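PDB 1A8Q: Non-heme chloroperoxidase CPO-A1 from Streptomyces aureofaciens, which may act as a chlorinating enzyme in 7-chlorotetracycline biosynthesis, as a cofactor-free haloperoxidase of the alpha/beta hydrolase superfamily, and can also brominate. Local coordinates for residues D84-M95 with G110-I121; K40-R48 with R266-K274. All blocks are in the same frame, centred on the assembly; numbering follows the deposited sequence.

Interaction 1: residues D84-M95 with G110-I121; sequences DLRDVTLVAHSM and GRLRSAVLLSAI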
# COMPACT_ATOMS: atom_id res chain seq x y z
N ASP A 84 11.86 8.46 16.13
CA ASP A 84 11.29 9.70 16.61
C ASP A 84 11.01 10.65 15.46
O ASP A 84 11.48 11.79 15.38
CB ASP A 84 12.19 10.34 17.68
CG ASP A 84 11.43 11.44 18.43
OD1 ASP A 84 10.19 11.56 18.33
OD2 ASP A 84 12.15 12.19 19.12
N LEU A 85 10.23 10.17 14.49
CA LEU A 85 9.92 10.95 13.31
C LEU A 85 8.73 11.88 13.52
O LEU A 85 7.74 11.51 14.14
CB LEU A 85 9.56 10.01 12.16
CG LEU A 85 10.72 9.03 11.82
CD1 LEU A 85 10.23 8.11 10.70
CD2 LEU A 85 11.94 9.81 11.36
N ARG A 86 8.87 13.10 13.02
CA ARG A 86 7.83 14.13 13.11
C ARG A 86 7.61 14.79 11.77
O ARG A 86 8.50 14.80 10.90
CB ARG A 86 8.30 15.22 14.10
CG ARG A 86 8.51 14.74 15.54
CD ARG A 86 7.13 14.48 16.12
NE ARG A 86 7.06 14.33 17.57
CZ ARG A 86 5.85 14.23 18.16
NH1 ARG A 86 4.76 14.31 17.42
NH2 ARG A 86 5.76 14.06 19.47
N ASP A 87 6.44 15.41 11.57
CA ASP A 87 6.12 16.11 10.33
C ASP A 87 6.18 15.14 9.15
O ASP A 87 6.68 15.49 8.09
CB ASP A 87 7.06 17.29 10.09
CG ASP A 87 6.45 18.46 9.37
OD1 ASP A 87 5.21 18.57 9.28
OD2 ASP A 87 7.19 19.36 8.87
N VAL A 88 5.70 13.92 9.41
CA VAL A 88 5.84 12.86 8.39
C VAL A 88 4.76 12.88 7.34
O VAL A 88 3.58 13.15 7.60
CB VAL A 88 5.78 11.52 9.17
CG1 VAL A 88 5.75 10.32 8.22
CG2 VAL A 88 6.87 11.34 10.22
N THR A 89 5.09 12.51 6.10
CA THR A 89 4.06 12.19 5.11
C THR A 89 4.05 10.66 4.96
O THR A 89 5.11 10.12 4.68
CB THR A 89 4.33 12.84 3.76
OG1 THR A 89 4.14 14.27 3.92
CG2 THR A 89 3.30 12.39 2.72
N LEU A 90 2.89 10.06 5.13
CA LEU A 90 2.78 8.61 4.93
C LEU A 90 2.22 8.41 3.54
O LEU A 90 1.26 9.08 3.11
CB LEU A 90 1.76 7.98 5.89
CG LEU A 90 2.16 8.04 7.38
CD1 LEU A 90 1.02 7.41 8.18
CD2 LEU A 90 3.47 7.32 7.62
N VAL A 91 2.81 7.50 2.77
CA VAL A 91 2.37 7.26 1.40
C VAL A 91 2.08 5.75 1.34
O VAL A 91 3.00 4.99 1.63
CB VAL A 91 3.50 7.57 0.41
CG1 VAL A 91 3.07 7.22 -1.01
CG2 VAL A 91 3.93 9.04 0.52
N ALA A 92 0.87 5.37 1.01
CA ALA A 92 0.54 3.94 1.05
C ALA A 92 -0.01 3.45 -0.26
O ALA A 92 -0.70 4.17 -0.97
CB ALA A 92 -0.53 3.80 2.16
N HIS A 93 0.30 2.18 -0.58
CA HIS A 93 -0.32 1.59 -1.79
C HIS A 93 -1.19 0.39 -1.40
O HIS A 93 -0.82 -0.34 -0.49
CB HIS A 93 0.82 1.05 -2.70
CG HIS A 93 0.33 0.23 -3.85
ND1 HIS A 93 0.78 -1.10 -3.96
CD2 HIS A 93 -0.49 0.44 -4.88
CE1 HIS A 93 0.23 -1.62 -5.05
NE2 HIS A 93 -0.55 -0.71 -5.63
N SER A 94 -2.33 0.26 -2.07
CA SER A 94 -3.18 -0.95 -1.92
C SER A 94 -3.57 -1.26 -0.51
O SER A 94 -4.02 -0.37 0.22
CB SER A 94 -2.32 -2.07 -2.60
OG SER A 94 -3.19 -3.14 -2.96
N MET A 95 -3.33 -2.50 0.04
CA MET A 95 -3.66 -2.77 1.41
C MET A 95 -2.86 -2.00 2.41
O MET A 95 -3.22 -1.82 3.56
CB MET A 95 -3.63 -4.29 1.76
CG MET A 95 -2.17 -4.80 1.81
SD MET A 95 -2.13 -6.37 2.74
CE MET A 95 -1.97 -5.83 4.41
N GLY A 110 -0.59 13.19 15.41
CA GLY A 110 0.38 14.10 16.03
C GLY A 110 1.74 14.12 15.36
O GLY A 110 2.39 15.18 15.27
N ARG A 111 2.18 12.98 14.80
CA ARG A 111 3.48 12.94 14.12
C ARG A 111 3.36 13.21 12.64
O ARG A 111 4.38 13.16 11.92
CB ARG A 111 4.08 11.52 14.27
CG ARG A 111 4.55 11.16 15.65
CD ARG A 111 5.22 9.77 15.68
NE ARG A 111 5.72 9.50 17.02
CZ ARG A 111 6.83 9.90 17.59
NH1 ARG A 111 7.73 10.63 16.95
NH2 ARG A 111 7.05 9.51 18.84
N LEU A 112 2.16 13.46 12.13
CA LEU A 112 1.97 13.51 10.70
C LEU A 112 1.69 14.90 10.14
O LEU A 112 0.98 15.72 10.74
CB LEU A 112 0.79 12.62 10.24
CG LEU A 112 0.72 11.20 10.81
CD1 LEU A 112 -0.48 10.46 10.24
CD2 LEU A 112 2.03 10.47 10.46
N ARG A 113 2.20 15.10 8.95
CA ARG A 113 1.91 16.31 8.18
C ARG A 113 0.82 16.05 7.18
O ARG A 113 -0.09 16.89 7.00
CB ARG A 113 3.18 16.76 7.43
CG ARG A 113 2.85 18.00 6.57
CD ARG A 113 4.20 18.56 6.15
NE ARG A 113 4.15 19.94 5.78
CZ ARG A 113 5.13 20.82 5.87
NH1 ARG A 113 6.32 20.51 6.35
NH2 ARG A 113 4.82 22.05 5.47
N SER A 114 0.91 14.94 6.42
CA SER A 114 -0.02 14.70 5.33
C SER A 114 0.02 13.19 4.95
O SER A 114 0.85 12.48 5.51
CB SER A 114 0.29 15.54 4.09
OG SER A 114 1.69 15.34 3.75
N ALA A 115 -0.87 12.80 4.06
CA ALA A 115 -0.99 11.38 3.69
C ALA A 115 -1.36 11.24 2.23
O ALA A 115 -1.97 12.10 1.60
CB ALA A 115 -2.11 10.72 4.50
N VAL A 116 -0.89 10.12 1.64
CA VAL A 116 -1.19 9.85 0.24
C VAL A 116 -1.73 8.42 0.17
O VAL A 116 -1.04 7.53 0.67
CB VAL A 116 0.07 9.91 -0.66
CG1 VAL A 116 -0.28 9.57 -2.10
CG2 VAL A 116 0.69 11.33 -0.58
N LEU A 117 -2.86 8.23 -0.49
CA LEU A 117 -3.44 6.89 -0.62
C LEU A 117 -3.40 6.56 -2.09
O LEU A 117 -4.14 7.11 -2.90
CB LEU A 117 -4.90 6.92 -0.12
CG LEU A 117 -5.11 7.01 1.39
CD1 LEU A 117 -6.64 7.08 1.60
CD2 LEU A 117 -4.61 5.83 2.19
N LEU A 118 -2.48 5.66 -2.49
CA LEU A 118 -2.39 5.29 -3.90
C LEU A 118 -3.04 3.95 -4.14
O LEU A 118 -2.60 2.93 -3.54
CB LEU A 118 -0.85 5.15 -4.22
CG LEU A 118 -0.53 4.63 -5.62
CD1 LEU A 118 -0.97 5.56 -6.73
CD2 LEU A 118 0.99 4.41 -5.79
N SER A 119 -4.08 3.92 -4.95
CA SER A 119 -4.79 2.68 -5.33
C SER A 119 -5.09 1.87 -4.08
O SER A 119 -4.82 0.66 -4.05
CB SER A 119 -3.91 1.86 -6.29
OG SER A 119 -3.42 2.72 -7.36
N ALA A 120 -5.67 2.51 -3.06
CA ALA A 120 -5.79 1.94 -1.76
C ALA A 120 -7.17 1.36 -1.46
O ALA A 120 -8.16 1.83 -2.01
CB ALA A 120 -5.45 3.01 -0.72
N ILE A 121 -7.19 0.42 -0.54
CA ILE A 121 -8.43 -0.27 -0.19
C ILE A 121 -9.51 0.50 0.56
O ILE A 121 -10.65 0.04 0.43
CB ILE A 121 -8.12 -1.57 0.59
CG1 ILE A 121 -7.47 -1.30 1.94
CG2 ILE A 121 -7.26 -2.51 -0.30
CD1 ILE A 121 -7.29 -2.57 2.79
O HOH W 1 4.41 16.27 13.58
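Arg111 NH1 is gripped twice from segment 84-95: it donates to Asp84 OD1 at 3.0 Å, an almost straight salt-bridge hydrogen bond (177°), and to Leu85 O at 2.9 Å. Both acceptors lie at the guanidinium edge, near its plane, which fixes the rotation of the group. Asp84 uses its anti lone pair, whereas the bond to Leu85 arrives from above the carbonyl plane. The Arg86 chain bends at chi2, and its guanidinium stacks on a face of Arg111 with centres 4.5 Å apart; the nearby Asp84 carboxylate probably eases the like charges.

Val88 O accepts from Arg113 N at 2.7 Å and, weakly, from Ser114 N, marking the beta bulge where the register shifts by one. At this bulge Asp87 OD2 meets Arg113 NH1 at 2.9 Å in a second salt bridge. Thr89 OG1 donates to Ser114 OG at 2.7 Å, and Leu90 crosses Leu112 at about a right angle, its CD1 3.9 Å from Leu112 CD2.

The parallel ladder is then regular; Ser94 N continues it, donating to Leu118 O at 3.1 Å, before a weak bond from Ile121 N to Ser94 O. Strand 88-93 thus delivers the triad serine at its C-terminal end, with phi 55° and psi -126°, the strained nucleophile elbow of alpha/beta hydrolases. Its OG bonds to His252; separately, the Ser94 N bond ties the nucleophile's backbone to strand 112-118.

Interaction 2: residues K40-R48 with R266-K274; sequences KAVVDAGYR and RDLLEFLNK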
# COMPACT_ATOMS: atom_id res chain seq x y z
N LYS A 40 14.02 7.12 -4.35
CA LYS A 40 15.06 7.94 -4.99
C LYS A 40 14.47 9.31 -5.34
O LYS A 40 15.11 10.34 -5.09
CB LYS A 40 15.67 7.26 -6.22
CG LYS A 40 16.59 8.23 -7.01
CD LYS A 40 17.37 7.48 -8.08
CE LYS A 40 18.06 8.49 -9.03
NZ LYS A 40 19.04 9.25 -8.22
N ALA A 41 13.29 9.33 -5.93
CA ALA A 41 12.68 10.62 -6.33
C ALA A 41 12.57 11.56 -5.13
O ALA A 41 12.89 12.74 -5.29
CB ALA A 41 11.33 10.40 -6.97
N VAL A 42 12.02 11.11 -4.00
CA VAL A 42 11.88 12.05 -2.89
C VAL A 42 13.20 12.42 -2.26
O VAL A 42 13.38 13.59 -1.85
CB VAL A 42 10.86 11.58 -1.83
CG1 VAL A 42 9.55 11.32 -2.58
CG2 VAL A 42 11.37 10.36 -1.07
N VAL A 43 14.19 11.52 -2.20
CA VAL A 43 15.45 11.91 -1.55
C VAL A 43 16.21 12.88 -2.48
O VAL A 43 16.75 13.88 -1.95
CB VAL A 43 16.28 10.65 -1.26
CG1 VAL A 43 17.60 11.03 -0.58
CG2 VAL A 43 15.49 9.76 -0.30
N ASP A 44 16.08 12.75 -3.78
CA ASP A 44 16.74 13.70 -4.70
C ASP A 44 16.08 15.07 -4.61
O ASP A 44 16.75 16.09 -4.90
CB ASP A 44 16.71 13.24 -6.15
CG ASP A 44 17.73 12.12 -6.42
OD1 ASP A 44 18.70 12.05 -5.67
OD2 ASP A 44 17.54 11.49 -7.46
N ALA A 45 14.86 15.16 -4.16
CA ALA A 45 14.15 16.42 -3.97
C ALA A 45 14.33 16.97 -2.57
O ALA A 45 13.71 18.00 -2.22
CB ALA A 45 12.68 16.22 -4.30
N GLY A 46 15.13 16.39 -1.71
CA GLY A 46 15.46 16.88 -0.40
C GLY A 46 14.67 16.39 0.80
O GLY A 46 14.74 16.95 1.90
N TYR A 47 14.07 15.21 0.64
CA TYR A 47 13.36 14.55 1.72
C TYR A 47 14.11 13.28 2.19
O TYR A 47 15.08 12.92 1.52
CB TYR A 47 11.98 14.07 1.23
CG TYR A 47 11.10 15.27 0.82
CD1 TYR A 47 10.35 15.93 1.79
CD2 TYR A 47 11.03 15.64 -0.50
CE1 TYR A 47 9.59 17.03 1.39
CE2 TYR A 47 10.27 16.75 -0.90
CZ TYR A 47 9.58 17.42 0.08
OH TYR A 47 8.80 18.51 -0.29
N ARG A 48 13.70 12.82 3.35
CA ARG A 48 14.23 11.55 3.90
C ARG A 48 13.19 10.51 3.47
O ARG A 48 12.02 10.69 3.81
CB ARG A 48 14.35 11.66 5.39
CG ARG A 48 14.85 10.43 6.12
CD ARG A 48 15.06 10.71 7.60
NE ARG A 48 15.43 9.47 8.29
CZ ARG A 48 15.53 9.47 9.63
NH1 ARG A 48 15.30 10.59 10.34
NH2 ARG A 48 15.86 8.38 10.30
N ARG A 266 5.86 12.85 -10.03
CA ARG A 266 5.63 14.31 -10.24
C ARG A 266 4.50 14.80 -9.33
O ARG A 266 4.66 15.78 -8.59
CB ARG A 266 5.26 14.50 -11.69
CG ARG A 266 5.30 15.90 -12.29
CD ARG A 266 5.75 15.76 -13.75
NE ARG A 266 6.65 16.83 -14.17
CZ ARG A 266 6.47 17.58 -15.25
NH1 ARG A 266 5.43 17.40 -16.07
NH2 ARG A 266 7.33 18.54 -15.54
N ASP A 267 3.41 14.04 -9.26
CA ASP A 267 2.30 14.42 -8.38
C ASP A 267 2.66 14.38 -6.91
O ASP A 267 2.20 15.17 -6.09
CB ASP A 267 1.04 13.56 -8.61
CG ASP A 267 0.33 13.95 -9.88
OD1 ASP A 267 0.49 15.14 -10.33
OD2 ASP A 267 -0.38 13.15 -10.51
N LEU A 268 3.42 13.35 -6.50
CA LEU A 268 3.87 13.18 -5.13
C LEU A 268 4.76 14.33 -4.71
O LEU A 268 4.56 14.90 -3.63
CB LEU A 268 4.64 11.84 -4.98
CG LEU A 268 5.18 11.57 -3.59
CD1 LEU A 268 4.08 11.47 -2.54
CD2 LEU A 268 6.00 10.25 -3.67
N LEU A 269 5.70 14.73 -5.58
CA LEU A 269 6.60 15.81 -5.22
C LEU A 269 5.84 17.15 -5.11
O LEU A 269 6.17 17.88 -4.17
CB LEU A 269 7.74 15.88 -6.22
CG LEU A 269 8.88 14.85 -6.06
CD1 LEU A 269 9.91 15.10 -7.14
CD2 LEU A 269 9.50 14.94 -4.68
N GLU A 270 4.85 17.33 -5.94
CA GLU A 270 4.04 18.56 -5.84
C GLU A 270 3.29 18.58 -4.52
O GLU A 270 3.31 19.55 -3.74
CB GLU A 270 3.08 18.64 -7.02
CG GLU A 270 2.16 19.87 -6.93
CD GLU A 270 1.22 19.84 -8.13
OE1 GLU A 270 1.64 20.33 -9.19
OE2 GLU A 270 0.11 19.30 -7.99
N PHE A 271 2.67 17.44 -4.14
CA PHE A 271 1.95 17.31 -2.90
C PHE A 271 2.82 17.46 -1.69
O PHE A 271 2.39 17.97 -0.66
CB PHE A 271 1.24 15.93 -2.86
CG PHE A 271 0.33 15.77 -1.67
CD1 PHE A 271 -0.88 16.45 -1.63
CD2 PHE A 271 0.75 15.04 -0.56
CE1 PHE A 271 -1.67 16.32 -0.48
CE2 PHE A 271 -0.06 14.87 0.54
CZ PHE A 271 -1.28 15.54 0.58
N LEU A 272 4.09 16.98 -1.72
CA LEU A 272 4.95 17.05 -0.55
C LEU A 272 5.29 18.48 -0.14
O LEU A 272 5.65 18.70 1.01
CB LEU A 272 6.25 16.27 -0.74
CG LEU A 272 6.04 14.74 -0.79
CD1 LEU A 272 7.31 14.05 -1.31
CD2 LEU A 272 5.62 14.23 0.57
N ASN A 273 5.13 19.44 -1.04
CA ASN A 273 5.34 20.84 -0.69
C ASN A 273 4.11 21.42 -0.00
O ASN A 273 3.97 22.66 0.02
CB ASN A 273 5.56 21.65 -1.97
CG ASN A 273 6.95 21.44 -2.50
OD1 ASN A 273 7.67 22.41 -2.71
ND2 ASN A 273 7.35 20.19 -2.69
N LYS A 274 3.16 20.66 0.48
CA LYS A 274 1.96 21.10 1.17
C LYS A 274 2.06 20.77 2.66
O LYS A 274 1.59 21.59 3.49
CB LYS A 274 0.75 20.39 0.57
CG LYS A 274 -0.55 21.13 0.45
CD LYS A 274 -1.47 20.46 -0.57
CE LYS A 274 -1.00 20.78 -1.99
NZ LYS A 274 -2.14 20.98 -2.92
OXT LYS A 274 2.89 19.89 3.03
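Tyr47 turns one face of its ring to Leu272, whose CD1 stands 4.2 Å from the centroid and 16° off the ring normal, a CH-pi contact. Leu272 CB follows the same side chain toward the phenol end, 3.6 Å from Tyr47 CZ, while Leu269 CD2 approaches Tyr47 CE2 obliquely. At the ring edge, in plane, lies Val42 O, from the last turn of helix 36-44, which precedes Tyr47. With CG anti to its carbonyl carbon (chi1 -63°), Tyr47 reaches across to the C-terminal end of helix 260-272, its OH 3.3 Å from Asn273 ND2 at too poor an angle for a hydrogen bond.

Beside the ring, Val42 CG1 enters between two leucines, 3.8 Å from Leu272 CD1 and 3.9 Å from Leu268 CD2; it crosses Leu272 at about a right angle. Leu269 CD2 presses on Ala45 CB at 3.4 Å, closer than usual. Gly46, with positive phi, ends helix 36-44 in a Schellman motif, and the chain reversal there brings Tyr47 round to face the other segment.

The short helical segments lie 10.3 Å apart at closest approach and cross at -39°, so side chains bridge the gap. Beneath them runs the central sheet: Val42 and Leu268 touch Phe24 of strand 21-25, and Tyr47 and Leu272 touch Val22. Leu268 and Leu272 also reach strand 88-93, placing the two helices side by side on one face of the sheet.

Overall arrangement
The centres of interactions 1 and 2 are about 13 Å apart, on the same side of the chain's centre. Interaction 1 joins neighbouring parallel strands that helix 96-107 connects as a beta-alpha-beta unit, strand 88-93 and strand 112-118. Interaction 2 pairs helices 36-44 and 260-272 over the sheet, and along the chain its loop encloses interaction 1. The two meet directly: Phe271 CE2 lies 3.6 Å from Ser114 CB, and Arg113 NE forms a salt bridge with the C-terminal Lys274 OXT at 3.0 Å. The last helix therefore returns the chain end to the central strands, while the triad residue Ser94 lies in interaction 1 and interaction 2 stays away from the active site.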